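Local coordinates for MaoC-like dehydratase (Rhodospirillum rubrum, PDB 3EXZ) that probably catalyses the reversible hydration of enoyl thioesters, as a hot-dog-fold lyase of the MaoC-like dehydratase family, at the interface of chains A and B. Residues are numbered along the deposited sequence; one frame, centred on the assembly and turned at random. Chains: chain A/B, MaoC-like dehydratase.

The interface of chains A and B. Residues chain A 36, 38, 49-50; chain B 77-80.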
loop_
_atom_site.group_PDB
_atom_site.type_symbol
_atom_site.label_atom_id
_atom_site.label_comp_id
_atom_site.label_asym_id
_atom_site.label_seq_id
_atom_site.Cartn_x
_atom_site.Cartn_y
_atom_site.Cartn_z
ATOM N N GLN A 36 4.137 -6.573 -13.953
ATOM C CA GLN A 36 3.507 -5.995 -15.122
ATOM C C GLN A 36 4.603 -5.372 -15.967
ATOM O O GLN A 36 5.552 -4.788 -15.439
ATOM C CB GLN A 36 2.492 -4.912 -14.720
ATOM C CG GLN A 36 1.417 -5.411 -13.783
ATOM C CD GLN A 36 0.227 -4.463 -13.664
ATOM O OE1 GLN A 36 0.194 -3.576 -12.805
ATOM N NE2 GLN A 36 -0.744 -4.637 -14.545
ATOM N N PHE A 38 5.151 -2.626 -17.600
ATOM C CA PHE A 38 5.636 -1.289 -17.307
ATOM C C PHE A 38 6.542 -1.137 -16.089
ATOM O O PHE A 38 7.192 -0.099 -15.926
ATOM C CB PHE A 38 4.479 -0.276 -17.264
ATOM C CG PHE A 38 3.167 -0.848 -16.844
ATOM C CD1 PHE A 38 2.246 -1.284 -17.789
ATOM C CD2 PHE A 38 2.814 -0.877 -15.505
ATOM C CE1 PHE A 38 0.988 -1.730 -17.401
ATOM C CE2 PHE A 38 1.562 -1.322 -15.110
ATOM C CZ PHE A 38 0.648 -1.747 -16.062
ATOM N N LEU A 49 1.219 3.880 -20.563
ATOM C CA LEU A 49 0.832 5.203 -20.075
ATOM C C LEU A 49 2.005 5.859 -19.337
ATOM O O LEU A 49 2.160 7.083 -19.362
ATOM C CB LEU A 49 -0.356 5.113 -19.108
ATOM C CG LEU A 49 -1.760 5.018 -19.716
ATOM C CD1 LEU A 49 -2.796 5.466 -18.682
ATOM C CD2 LEU A 49 -1.845 5.905 -20.963
ATOM N N PHE A 50 2.818 5.040 -18.672
ATOM C CA PHE A 50 3.978 5.517 -17.924
ATOM C C PHE A 50 5.055 6.027 -18.883
ATOM O O PHE A 50 5.894 6.844 -18.504
ATOM C CB PHE A 50 4.563 4.378 -17.067
ATOM C CG PHE A 50 3.639 3.888 -15.981
ATOM C CD1 PHE A 50 3.581 4.534 -14.749
ATOM C CD2 PHE A 50 2.800 2.796 -16.203
ATOM C CE1 PHE A 50 2.696 4.103 -13.753
ATOM C CE2 PHE A 50 1.916 2.358 -15.216
ATOM C CZ PHE A 50 1.864 3.014 -13.989
ATOM N N GLN B 77 -4.858 -4.946 -20.383
ATOM C CA GLN B 77 -3.827 -3.925 -20.446
ATOM C C GLN B 77 -3.169 -3.601 -19.106
ATOM O O GLN B 77 -2.471 -2.592 -18.967
ATOM C CB GLN B 77 -4.381 -2.664 -21.118
ATOM C CG GLN B 77 -4.895 -2.909 -22.533
ATOM C CD GLN B 77 -5.320 -1.625 -23.214
ATOM O OE1 GLN B 77 -6.214 -0.927 -22.742
ATOM N NE2 GLN B 77 -4.673 -1.303 -24.328
ATOM N N GLY B 78 -3.394 -4.462 -18.122
ATOM C CA GLY B 78 -2.764 -4.268 -16.831
ATOM C C GLY B 78 -3.581 -3.516 -15.816
ATOM O O GLY B 78 -4.684 -3.061 -16.115
ATOM N N ILE B 79 -3.039 -3.363 -14.614
ATOM C CA ILE B 79 -3.758 -2.661 -13.560
ATOM C C ILE B 79 -3.010 -1.381 -13.240
ATOM O O ILE B 79 -1.875 -1.409 -12.770
ATOM C CB ILE B 79 -3.905 -3.553 -12.302
ATOM C CG1 ILE B 79 -4.675 -4.838 -12.667
ATOM C CG2 ILE B 79 -4.638 -2.777 -11.196
ATOM C CD1 ILE B 79 -4.637 -5.907 -11.595
ATOM N N ILE B 80 -3.649 -0.252 -13.518
ATOM C CA ILE B 80 -3.038 1.043 -13.275
ATOM C C ILE B 80 -3.878 1.790 -12.253
ATOM O O ILE B 80 -5.006 2.212 -12.527
ATOM C CB ILE B 80 -2.900 1.822 -14.598
ATOM C CG1 ILE B 80 -1.898 1.101 -15.513
ATOM C CG2 ILE B 80 -2.413 3.231 -14.325
ATOM C CD1 ILE B 80 -1.771 1.730 -16.893
#
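The hydratase motif of chain A, which runs D-P-Q-P-F-H and includes A:Gln36 and A:Phe38, meets the loop B:77-80 of chain B, and A:Gln36 sets its side-chain amide beside the backbone of B:Ile79. Beyond CG the glutamine chain is extended (chi2 -165°), which carries the amide to the partner. As modelled, amide nitrogen NE2 lies 2.6 Å from B:Ile79 N and amide oxygen OE1 3.0 Å from B:Ile79 O, pairing donor with donor and acceptor with acceptor. The amide is therefore probably turned over: with OE1 and NE2 exchanged, both pairs become plausible hydrogen bonds, a two-point grip on one residue's backbone. A leucine at A:Gln36 would probably leave the N and O of B:Ile79 without these polar mates.

Next to it, B:Ile80 rests its CG1 branch against the rims of two neighbouring rings: CG1 is 3.9 Å from CZ at the tip of A:Phe38 and 4.0 Å from CE2 of A:Phe50. CG1 stands anti to its own carbonyl carbon (chi1 -66°), with CD1 reaching on to 4.1 Å from A:Phe50 CE2 and 4.3 Å from A:Leu49 CD1. One face of the A:Phe38 ring carries A:Gln36 CB, 3.7 Å above the plane near the rim, while B:Gln77 O lies in plane at the ring's edge.

Polar and apolar contacts thus tie the motif to the partner subunit; repeated by two-fold symmetry, they likely brace both presumed active sites if this dimer is the working form.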